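PDB 3G0O: 3-hydroxyisobutyrate dehydrogenase from Salmonella typhimurium, which probably oxidises L-threonate to 2-dehydro-L-erythronate with NAD(+), which it prefers to NADP(+), as a member of the 3-hydroxyisobutyrate dehydrogenase-related family. Local coordinates for residues G16-R28 against V128-M140; A241-A253 against L265-S277. All coordinates share one frame; numbering follows the deposited sequence.

Overall arrangement
Interaction 1 belongs to the N-terminal Rossmann-type domain and joins the helix of the probable dinucleotide-binding motif to the loop and short helix at residues 128-140. Interaction 2 pairs two helices of the C-terminal helical domain. Their centres lie 25 Å apart on opposite sides of the chain's centre, and their nearest atoms, about 9 Å apart, do not touch. A bound L(+)-tartaric acid, probably from the crystallisation liquor, lies near both: the side chain of Ser129 in interaction 1 comes within about 3 Å of it and that of Phe245 in interaction 2 within about 5 Å. The same two side chains are about 5 and 8 Å from that of Lys179, the predicted active-site residue.

Interaction 1. Residues G16-R28 against V128-M140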
loop_
_atom_site.group_PDB
_atom_site.type_symbol
_atom_site.label_atom_id
_atom_site.label_comp_id
_atom_site.label_asym_id
_atom_site.label_seq_id
_atom_site.Cartn_x
_atom_site.Cartn_y
_atom_site.Cartn_z
ATOM N N GLY A 16 -8.868 -1.603 -23.719
ATOM C CA GLY A 16 -9.038 -0.661 -22.631
ATOM C C GLY A 16 -7.648 -0.142 -22.316
ATOM O O GLY A 16 -6.747 -0.265 -23.144
ATOM N N SER A 17 -7.456 0.424 -21.132
ATOM C CA SER A 17 -6.147 0.949 -20.762
ATOM C C SER A 17 -5.061 -0.118 -20.829
ATOM O O SER A 17 -3.987 0.108 -21.395
ATOM C CB SER A 17 -6.195 1.540 -19.352
ATOM O OG SER A 17 -7.004 2.701 -19.323
HETATM N N MSE A 18 -5.345 -1.282 -20.255
HETATM C CA MSE A 18 -4.381 -2.371 -20.243
HETATM C C MSE A 18 -4.188 -2.950 -21.643
HETATM O O MSE A 18 -3.062 -3.212 -22.059
HETATM C CB MSE A 18 -4.833 -3.472 -19.277
HETATM C CG MSE A 18 -4.918 -3.028 -17.810
HETATM SE SE MSE A 18 -3.222 -2.407 -17.063
HETATM C CE MSE A 18 -2.464 -4.119 -16.575
ATOM N N GLY A 19 -5.292 -3.132 -22.362
ATOM C CA GLY A 19 -5.237 -3.683 -23.707
ATOM C C GLY A 19 -4.461 -2.829 -24.688
ATOM O O GLY A 19 -3.685 -3.354 -25.486
HETATM N N MSE A 20 -4.674 -1.515 -24.644
HETATM C CA MSE A 20 -3.960 -0.617 -25.543
HETATM C C MSE A 20 -2.471 -0.687 -25.248
HETATM O O MSE A 20 -1.648 -0.667 -26.163
HETATM C CB MSE A 20 -4.457 0.824 -25.395
HETATM C CG MSE A 20 -5.696 1.150 -26.221
HETATM SE SE MSE A 20 -5.455 0.873 -28.144
HETATM C CE MSE A 20 -4.273 2.354 -28.538
ATOM N N GLY A 21 -2.127 -0.772 -23.965
ATOM C CA GLY A 21 -0.728 -0.859 -23.595
ATOM C C GLY A 21 -0.107 -2.112 -24.187
ATOM O O GLY A 21 0.987 -2.062 -24.750
ATOM N N ALA A 22 -0.809 -3.236 -24.066
ATOM C CA ALA A 22 -0.312 -4.500 -24.602
ATOM C C ALA A 22 -0.137 -4.408 -26.119
ATOM O O ALA A 22 0.902 -4.791 -26.654
ATOM C CB ALA A 22 -1.273 -5.633 -24.252
ATOM N N ALA A 23 -1.153 -3.893 -26.805
ATOM C CA ALA A 23 -1.104 -3.756 -28.256
ATOM C C ALA A 23 0.078 -2.889 -28.690
ATOM O O ALA A 23 0.806 -3.244 -29.617
ATOM C CB ALA A 23 -2.408 -3.165 -28.769
ATOM N N ARG A 24 0.269 -1.756 -28.023
ATOM C CA ARG A 24 1.380 -0.878 -28.356
ATOM C C ARG A 24 2.717 -1.543 -28.066
ATOM O O ARG A 24 3.683 -1.371 -28.813
ATOM C CB ARG A 24 1.263 0.449 -27.604
ATOM C CG ARG A 24 0.186 1.371 -28.181
ATOM C CD ARG A 24 0.108 2.704 -27.449
ATOM N NE ARG A 24 -0.682 3.675 -28.204
ATOM C CZ ARG A 24 -1.793 4.255 -27.763
ATOM N NH1 ARG A 24 -2.265 3.971 -26.556
ATOM N NH2 ARG A 24 -2.440 5.120 -28.533
ATOM N N SER A 25 2.775 -2.319 -26.988
ATOM C CA SER A 25 4.004 -3.011 -26.641
ATOM C C SER A 25 4.310 -4.069 -27.698
ATOM O O SER A 25 5.469 -4.286 -28.045
ATOM C CB SER A 25 3.874 -3.645 -25.256
ATOM O OG SER A 25 3.711 -2.638 -24.271
ATOM N N CYS A 26 3.273 -4.729 -28.210
ATOM C CA CYS A 26 3.476 -5.736 -29.250
ATOM C C CYS A 26 3.972 -5.049 -30.520
ATOM O O CYS A 26 4.836 -5.577 -31.218
ATOM C CB CYS A 26 2.180 -6.489 -29.542
ATOM S SG CYS A 26 1.727 -7.691 -28.274
ATOM N N LEU A 27 3.422 -3.871 -30.814
ATOM C CA LEU A 27 3.837 -3.114 -31.992
ATOM C C LEU A 27 5.301 -2.696 -31.858
ATOM O O LEU A 27 6.057 -2.754 -32.829
ATOM C CB LEU A 27 2.946 -1.877 -32.191
ATOM C CG LEU A 27 1.602 -2.103 -32.897
ATOM C CD1 LEU A 27 0.859 -0.775 -33.080
ATOM C CD2 LEU A 27 1.865 -2.747 -34.264
ATOM N N ARG A 28 5.709 -2.282 -30.660
ATOM C CA ARG A 28 7.098 -1.880 -30.451
ATOM C C ARG A 28 8.019 -3.078 -30.594
ATOM O O ARG A 28 9.152 -2.948 -31.050
ATOM C CB ARG A 28 7.310 -1.272 -29.060
ATOM C CG ARG A 28 6.724 0.113 -28.869
ATOM C CD ARG A 28 7.439 0.846 -27.736
ATOM N NE ARG A 28 7.493 0.052 -26.512
ATOM C CZ ARG A 28 6.447 -0.186 -25.725
ATOM N NH1 ARG A 28 5.256 0.313 -26.024
ATOM N NH2 ARG A 28 6.594 -0.940 -24.643
ATOM N N VAL A 128 -3.408 -10.257 -15.328
ATOM C CA VAL A 128 -2.314 -9.303 -15.171
ATOM C C VAL A 128 -2.562 -8.166 -14.184
ATOM O O VAL A 128 -3.676 -7.966 -13.697
ATOM C CB VAL A 128 -1.962 -8.652 -16.524
ATOM C CG1 VAL A 128 -1.507 -9.713 -17.509
ATOM C CG2 VAL A 128 -3.176 -7.908 -17.069
ATOM N N SER A 129 -1.496 -7.418 -13.912
ATOM C CA SER A 129 -1.552 -6.268 -13.027
ATOM C C SER A 129 -0.375 -5.345 -13.331
ATOM O O SER A 129 0.389 -5.589 -14.271
ATOM C CB SER A 129 -1.514 -6.696 -11.558
ATOM O OG SER A 129 -1.687 -5.567 -10.714
ATOM N N GLY A 130 -0.240 -4.281 -12.548
ATOM C CA GLY A 130 0.850 -3.345 -12.759
ATOM C C GLY A 130 0.406 -1.934 -13.106
ATOM O O GLY A 130 1.184 -0.993 -12.976
ATOM N N GLY A 131 -0.838 -1.779 -13.548
ATOM C CA GLY A 131 -1.333 -0.457 -13.893
ATOM C C GLY A 131 -1.186 -0.099 -15.364
ATOM O O GLY A 131 -0.368 -0.687 -16.072
ATOM N N ALA A 132 -1.975 0.873 -15.818
ATOM C CA ALA A 132 -1.956 1.322 -17.210
ATOM C C ALA A 132 -0.607 1.887 -17.659
ATOM O O ALA A 132 -0.153 1.610 -18.771
ATOM C CB ALA A 132 -3.056 2.365 -17.436
ATOM N N VAL A 133 0.027 2.687 -16.806
ATOM C CA VAL A 133 1.318 3.277 -17.150
ATOM C C VAL A 133 2.332 2.184 -17.465
ATOM O O VAL A 133 2.995 2.219 -18.505
ATOM C CB VAL A 133 1.857 4.166 -16.006
ATOM C CG1 VAL A 133 3.277 4.625 -16.321
ATOM C CG2 VAL A 133 0.949 5.374 -15.823
ATOM N N LYS A 134 2.448 1.211 -16.567
ATOM C CA LYS A 134 3.377 0.109 -16.775
ATOM C C LYS A 134 3.020 -0.651 -18.049
ATOM O O LYS A 134 3.897 -1.021 -18.832
ATOM C CB LYS A 134 3.350 -0.849 -15.581
ATOM C CG LYS A 134 4.438 -0.599 -14.543
ATOM C CD LYS A 134 4.426 -1.719 -13.509
ATOM C CE LYS A 134 5.645 -1.700 -12.613
ATOM N NZ LYS A 134 5.579 -2.833 -11.643
ATOM N N ALA A 135 1.725 -0.871 -18.260
ATOM C CA ALA A 135 1.251 -1.592 -19.435
ATOM C C ALA A 135 1.694 -0.928 -20.740
ATOM O O ALA A 135 2.101 -1.606 -21.684
ATOM C CB ALA A 135 -0.272 -1.700 -19.395
ATOM N N ALA A 136 1.609 0.396 -20.787
ATOM C CA ALA A 136 1.996 1.143 -21.979
ATOM C C ALA A 136 3.491 1.016 -22.250
ATOM O O ALA A 136 3.941 1.205 -23.381
ATOM C CB ALA A 136 1.616 2.610 -21.817
ATOM N N GLN A 137 4.252 0.684 -21.211
ATOM C CA GLN A 137 5.700 0.532 -21.320
ATOM C C GLN A 137 6.092 -0.935 -21.479
ATOM O O GLN A 137 7.276 -1.266 -21.491
ATOM C CB GLN A 137 6.386 1.100 -20.070
ATOM C CG GLN A 137 5.963 2.516 -19.691
ATOM C CD GLN A 137 6.641 3.015 -18.419
ATOM O OE1 GLN A 137 6.550 2.387 -17.358
ATOM N NE2 GLN A 137 7.323 4.148 -18.521
ATOM N N GLY A 138 5.098 -1.811 -21.594
ATOM C CA GLY A 138 5.370 -3.230 -21.739
ATOM C C GLY A 138 5.940 -3.818 -20.461
ATOM O O GLY A 138 6.721 -4.775 -20.496
ATOM N N GLU A 139 5.535 -3.254 -19.327
ATOM C CA GLU A 139 6.025 -3.703 -18.030
ATOM C C GLU A 139 4.945 -4.301 -17.126
ATOM O O GLU A 139 4.921 -4.052 -15.918
ATOM C CB GLU A 139 6.719 -2.540 -17.317
ATOM C CG GLU A 139 8.047 -2.140 -17.953
ATOM C CD GLU A 139 8.593 -0.831 -17.416
ATOM O OE1 GLU A 139 8.586 -0.639 -16.183
ATOM O OE2 GLU A 139 9.043 0.004 -18.228
HETATM N N MSE A 140 4.058 -5.098 -17.712
HETATM C CA MSE A 140 2.999 -5.732 -16.940
HETATM C C MSE A 140 3.559 -6.805 -16.015
HETATM O O MSE A 140 4.680 -7.285 -16.198
HETATM C CB MSE A 140 1.986 -6.422 -17.857
HETATM C CG MSE A 140 1.146 -5.528 -18.742
HETATM SE SE MSE A 140 -0.195 -6.630 -19.626
HETATM C CE MSE A 140 -1.412 -5.241 -20.219
HETATM O O HOH W 1 -1.828 1.484 -21.384
#
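The first helix of the Rossmann-type domain, which follows the glycine-rich turn of a probable GxGxxG motif, packs on residues 128-140 through Met18, Gly21, Ser25 and Arg28. Helices 17-28 and 132-136 run nearly parallel, their axes 17° apart. Gly21 has no side chain, and the two backbones meet directly there, its CA 3.7 Å from Ala136 CA.

Nearer the N-terminus, the selenomethionine Met18 reaches across. Bends at chi2 and chi3 carry its SE to 3.8 Å from Ala135 CB and its CE alongside Val128, 3.9 Å from CG2. The extended side chain of Met140, also selenomethionine, meets Met18 CE with its own CE and touches Ala22 CB. Beside this apolar patch one water donates to both Ser17 O and Ala132 O.

Farther along, Ser25 turns its hydroxyl back to its own helix. OG donates to Gly21 O at 2.8 Å from above the carbonyl plane, while Ser25 N reaches that oxygen from the other face; OG also lies 3.1 Å from Gly138 CA. Gly138, with positive phi, ends the short helix in a Schellman motif. The Arg28 guanidinium reaches this turn with Gly138 N at its edge, and its NH1 makes a weak hydrogen bond to Ala136 O (3.1 Å, 127°).

Ser129 OG is hydrogen-bonded to the tartaric acid and to Ala218 N of the second subunit. Around the contact, Ala22 and Cys26 rest on Val161 of helix 148-161, Leu27 packs against Thr33 of strand 32-36, and Val128 lies against Val142 of strand 140-145.

Interaction 2. Residues A241-A253 against L265-S277; sequences AVDIFVKDLGLVA and LASTALNMFTSAS
Phe273 projects from helix 265-277 into a hole formed by Val242, Phe245, Val246 and Leu249 of helix 242-253. Its CB meets Val246 CG2 at 3.9 Å. Beyond CG, one face of the ring takes Phe245 CB over its centre, 3.9 Å from the centroid and almost on the ring normal, in a CH-pi contact. Along one edge CD1 lies 4.1 Å from Val242 CG1; on the other branch CD2 packs 3.5 Å from Leu249 CD1, which also touches CE2, the two side chains crossing at about a right angle. At the tip, CZ still touches Phe245 CB. The two rings are offset, with planes 25° apart and little overlap.

The two helices, part of the C-terminal helical domain, cross at -145°, running in roughly opposite directions, with knobs-into-holes packing. One turn before Phe273, Leu270 is a second knob, set among Val246, Leu249, Gly250 and Ala253; Leu270 CD1 lies 3.6 Å from Val246 O.

Toward the start of helix 242-253, Ser277 OG donates to the syn lone pair of Asp243 OD1 at 2.7 Å. One water bridges Asp243 OD2 and, weakly, Ser277 OG; another bridges Leu249 O and, weakly, Ala266 O. Phe245 also packs on Gln183 and Ile190 of helix 174-202, and Ala266 N is hydrogen-bonded to Glu195 of the second subunit.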
loop_
_atom_site.group_PDB
_atom_site.type_symbol
_atom_site.label_atom_id
_atom_site.label_comp_id
_atom_site.label_asym_id
_atom_site.label_seq_id
_atom_site.Cartn_x
_atom_site.Cartn_y
_atom_site.Cartn_z
ATOM N N ALA A 241 -14.274 1.241 -12.686
ATOM C CA ALA A 241 -15.501 1.457 -11.920
ATOM C C ALA A 241 -15.690 0.754 -10.580
ATOM O O ALA A 241 -15.102 -0.293 -10.306
ATOM C CB ALA A 241 -16.704 1.161 -12.804
ATOM N N VAL A 242 -16.536 1.363 -9.754
ATOM C CA VAL A 242 -16.888 0.826 -8.449
ATOM C C VAL A 242 -17.388 -0.604 -8.624
ATOM O O VAL A 242 -16.983 -1.512 -7.891
ATOM C CB VAL A 242 -18.007 1.677 -7.789
ATOM C CG1 VAL A 242 -18.727 0.876 -6.699
ATOM C CG2 VAL A 242 -17.407 2.942 -7.204
ATOM N N ASP A 243 -18.263 -0.803 -9.606
ATOM C CA ASP A 243 -18.824 -2.126 -9.865
ATOM C C ASP A 243 -17.783 -3.200 -10.180
ATOM O O ASP A 243 -18.070 -4.391 -10.057
ATOM C CB ASP A 243 -19.866 -2.057 -10.989
ATOM C CG ASP A 243 -21.178 -1.450 -10.524
ATOM O OD1 ASP A 243 -21.428 -1.451 -9.297
ATOM O OD2 ASP A 243 -21.965 -0.986 -11.379
ATOM N N ILE A 244 -16.577 -2.791 -10.570
ATOM C CA ILE A 244 -15.531 -3.766 -10.860
ATOM C C ILE A 244 -15.136 -4.467 -9.567
ATOM O O ILE A 244 -14.952 -5.684 -9.545
ATOM C CB ILE A 244 -14.258 -3.114 -11.452
ATOM C CG1 ILE A 244 -14.551 -2.544 -12.843
ATOM C CG2 ILE A 244 -13.135 -4.156 -11.550
ATOM C CD1 ILE A 244 -14.893 -3.592 -13.880
ATOM N N PHE A 245 -14.996 -3.701 -8.490
ATOM C CA PHE A 245 -14.624 -4.310 -7.227
ATOM C C PHE A 245 -15.777 -4.989 -6.512
ATOM O O PHE A 245 -15.557 -5.856 -5.668
ATOM C CB PHE A 245 -13.901 -3.306 -6.331
ATOM C CG PHE A 245 -12.447 -3.195 -6.658
ATOM C CD1 PHE A 245 -11.979 -2.189 -7.495
ATOM C CD2 PHE A 245 -11.561 -4.175 -6.224
ATOM C CE1 PHE A 245 -10.646 -2.163 -7.903
ATOM C CE2 PHE A 245 -10.229 -4.161 -6.624
ATOM C CZ PHE A 245 -9.771 -3.151 -7.468
ATOM N N VAL A 246 -17.004 -4.602 -6.845
ATOM C CA VAL A 246 -18.166 -5.270 -6.268
ATOM C C VAL A 246 -18.050 -6.701 -6.807
ATOM O O VAL A 246 -18.235 -7.682 -6.084
ATOM C CB VAL A 246 -19.498 -4.649 -6.763
ATOM C CG1 VAL A 246 -20.661 -5.563 -6.415
ATOM C CG2 VAL A 246 -19.700 -3.286 -6.135
ATOM N N LYS A 247 -17.710 -6.800 -8.087
ATOM C CA LYS A 247 -17.548 -8.088 -8.740
ATOM C C LYS A 247 -16.324 -8.836 -8.216
ATOM O O LYS A 247 -16.432 -9.982 -7.791
ATOM C CB LYS A 247 -17.420 -7.892 -10.256
ATOM C CG LYS A 247 -16.914 -9.111 -11.016
ATOM C CD LYS A 247 -16.891 -8.851 -12.518
ATOM C CE LYS A 247 -16.022 -7.645 -12.878
ATOM N NZ LYS A 247 -14.568 -7.889 -12.642
ATOM N N ASP A 248 -15.166 -8.182 -8.234
ATOM C CA ASP A 248 -13.934 -8.820 -7.790
ATOM C C ASP A 248 -13.929 -9.253 -6.331
ATOM O O ASP A 248 -13.503 -10.360 -6.022
ATOM C CB ASP A 248 -12.728 -7.912 -8.070
ATOM C CG ASP A 248 -12.361 -7.874 -9.547
ATOM O OD1 ASP A 248 -13.088 -8.487 -10.364
ATOM O OD2 ASP A 248 -11.344 -7.232 -9.888
ATOM N N LEU A 249 -14.393 -8.386 -5.436
ATOM C CA LEU A 249 -14.429 -8.741 -4.026
ATOM C C LEU A 249 -15.498 -9.810 -3.803
ATOM O O LEU A 249 -15.479 -10.523 -2.798
ATOM C CB LEU A 249 -14.691 -7.502 -3.169
ATOM C CG LEU A 249 -13.483 -6.556 -3.067
ATOM C CD1 LEU A 249 -13.888 -5.278 -2.350
ATOM C CD2 LEU A 249 -12.339 -7.243 -2.338
ATOM N N GLY A 250 -16.427 -9.915 -4.746
ATOM C CA GLY A 250 -17.450 -10.939 -4.649
ATOM C C GLY A 250 -16.782 -12.274 -4.940
ATOM O O GLY A 250 -17.065 -13.285 -4.296
ATOM N N LEU A 251 -15.877 -12.271 -5.917
ATOM C CA LEU A 251 -15.156 -13.481 -6.287
ATOM C C LEU A 251 -14.233 -13.896 -5.138
ATOM O O LEU A 251 -14.057 -15.087 -4.865
ATOM C CB LEU A 251 -14.351 -13.243 -7.566
ATOM C CG LEU A 251 -13.548 -14.416 -8.128
ATOM C CD1 LEU A 251 -14.428 -15.654 -8.240
ATOM C CD2 LEU A 251 -12.992 -14.027 -9.493
ATOM N N VAL A 252 -13.643 -12.911 -4.469
ATOM C CA VAL A 252 -12.780 -13.184 -3.325
ATOM C C VAL A 252 -13.631 -13.860 -2.241
ATOM O O VAL A 252 -13.230 -14.865 -1.651
ATOM C CB VAL A 252 -12.160 -11.876 -2.764
ATOM C CG1 VAL A 252 -11.581 -12.112 -1.381
ATOM C CG2 VAL A 252 -11.059 -11.373 -3.700
ATOM N N ALA A 253 -14.817 -13.308 -2.002
ATOM C CA ALA A 253 -15.733 -13.853 -1.005
ATOM C C ALA A 253 -16.040 -15.331 -1.282
ATOM O O ALA A 253 -15.967 -16.167 -0.378
ATOM C CB ALA A 253 -17.027 -13.040 -0.984
ATOM N N LEU A 265 -11.623 -8.045 6.803
ATOM C CA LEU A 265 -11.442 -6.837 6.006
ATOM C C LEU A 265 -12.020 -6.886 4.588
ATOM O O LEU A 265 -12.600 -5.907 4.119
ATOM C CB LEU A 265 -9.956 -6.477 5.945
ATOM C CG LEU A 265 -9.311 -6.128 7.292
ATOM C CD1 LEU A 265 -7.797 -6.055 7.126
ATOM C CD2 LEU A 265 -9.862 -4.802 7.818
ATOM N N ALA A 266 -11.873 -8.017 3.905
ATOM C CA ALA A 266 -12.390 -8.138 2.540
ATOM C C ALA A 266 -13.910 -8.121 2.496
ATOM O O ALA A 266 -14.501 -7.631 1.525
ATOM C CB ALA A 266 -11.875 -9.408 1.886
ATOM N N SER A 267 -14.545 -8.654 3.539
ATOM C CA SER A 267 -16.006 -8.672 3.579
ATOM C C SER A 267 -16.492 -7.247 3.827
ATOM O O SER A 267 -17.526 -6.831 3.303
ATOM C CB SER A 267 -16.524 -9.619 4.678
ATOM O OG SER A 267 -16.209 -9.156 5.980
ATOM N N THR A 268 -15.726 -6.492 4.608
ATOM C CA THR A 268 -16.084 -5.107 4.900
ATOM C C THR A 268 -15.955 -4.269 3.630
ATOM O O THR A 268 -16.845 -3.492 3.302
ATOM C CB THR A 268 -15.172 -4.510 6.002
ATOM O OG1 THR A 268 -15.351 -5.253 7.214
ATOM C CG2 THR A 268 -15.516 -3.033 6.256
ATOM N N ALA A 269 -14.849 -4.437 2.910
ATOM C CA ALA A 269 -14.637 -3.682 1.679
ATOM C C ALA A 269 -15.732 -4.000 0.658
ATOM O O ALA A 269 -16.221 -3.107 -0.033
ATOM C CB ALA A 269 -13.261 -4.006 1.098
ATOM N N LEU A 270 -16.112 -5.272 0.562
ATOM C CA LEU A 270 -17.164 -5.652 -0.376
ATOM C C LEU A 270 -18.448 -4.916 -0.009
ATOM O O LEU A 270 -19.144 -4.391 -0.880
ATOM C CB LEU A 270 -17.407 -7.172 -0.363
ATOM C CG LEU A 270 -18.656 -7.637 -1.125
ATOM C CD1 LEU A 270 -18.580 -7.187 -2.576
ATOM C CD2 LEU A 270 -18.777 -9.164 -1.041
ATOM N N ASN A 271 -18.760 -4.865 1.283
ATOM C CA ASN A 271 -19.967 -4.169 1.718
ATOM C C ASN A 271 -19.897 -2.686 1.378
ATOM O O ASN A 271 -20.902 -2.083 1.003
ATOM C CB ASN A 271 -20.184 -4.326 3.223
ATOM C CG ASN A 271 -20.702 -5.694 3.591
ATOM O OD1 ASN A 271 -21.435 -6.318 2.826
ATOM N ND2 ASN A 271 -20.344 -6.162 4.774
HETATM N N MSE A 272 -18.712 -2.098 1.510
HETATM C CA MSE A 272 -18.557 -0.678 1.196
HETATM C C MSE A 272 -18.772 -0.394 -0.290
HETATM O O MSE A 272 -19.517 0.516 -0.651
HETATM C CB MSE A 272 -17.176 -0.184 1.635
HETATM C CG MSE A 272 -17.018 -0.146 3.146
HETATM SE SE MSE A 272 -15.176 0.059 3.713
HETATM C CE MSE A 272 -14.914 1.923 3.235
ATOM N N PHE A 273 -18.129 -1.173 -1.153
ATOM C CA PHE A 273 -18.301 -0.969 -2.585
ATOM C C PHE A 273 -19.741 -1.271 -2.987
ATOM O O PHE A 273 -20.299 -0.611 -3.857
ATOM C CB PHE A 273 -17.329 -1.844 -3.377
ATOM C CG PHE A 273 -15.926 -1.303 -3.424
ATOM C CD1 PHE A 273 -15.619 -0.189 -4.205
ATOM C CD2 PHE A 273 -14.908 -1.907 -2.695
ATOM C CE1 PHE A 273 -14.313 0.312 -4.259
ATOM C CE2 PHE A 273 -13.600 -1.414 -2.743
ATOM C CZ PHE A 273 -13.304 -0.303 -3.528
ATOM N N THR A 274 -20.346 -2.267 -2.345
ATOM C CA THR A 274 -21.729 -2.616 -2.658
ATOM C C THR A 274 -22.649 -1.448 -2.284
ATOM O O THR A 274 -23.591 -1.118 -3.021
ATOM C CB THR A 274 -22.155 -3.907 -1.917
ATOM O OG1 THR A 274 -21.377 -5.009 -2.406
ATOM C CG2 THR A 274 -23.645 -4.203 -2.158
ATOM N N SER A 275 -22.372 -0.814 -1.147
ATOM C CA SER A 275 -23.169 0.334 -0.712
ATOM C C SER A 275 -23.007 1.487 -1.700
ATOM O O SER A 275 -23.974 2.167 -2.033
ATOM C CB SER A 275 -22.738 0.816 0.676
ATOM O OG SER A 275 -23.135 -0.089 1.690
ATOM N N ALA A 276 -21.779 1.705 -2.161
ATOM C CA ALA A 276 -21.509 2.778 -3.109
ATOM C C ALA A 276 -22.286 2.535 -4.399
ATOM O O ALA A 276 -22.807 3.471 -5.005
ATOM C CB ALA A 276 -20.018 2.860 -3.396
ATOM N N SER A 277 -22.367 1.277 -4.822
ATOM C CA SER A 277 -23.103 0.958 -6.040
ATOM C C SER A 277 -24.612 1.152 -5.846
ATOM O O SER A 277 -25.273 1.726 -6.704
ATOM C CB SER A 277 -22.807 -0.473 -6.498
ATOM O OG SER A 277 -23.468 -0.760 -7.723
HETATM O O HOH W 2 -24.367 -0.008 -10.952
HETATM O O HOH W 3 -14.847 -10.109 -0.047
#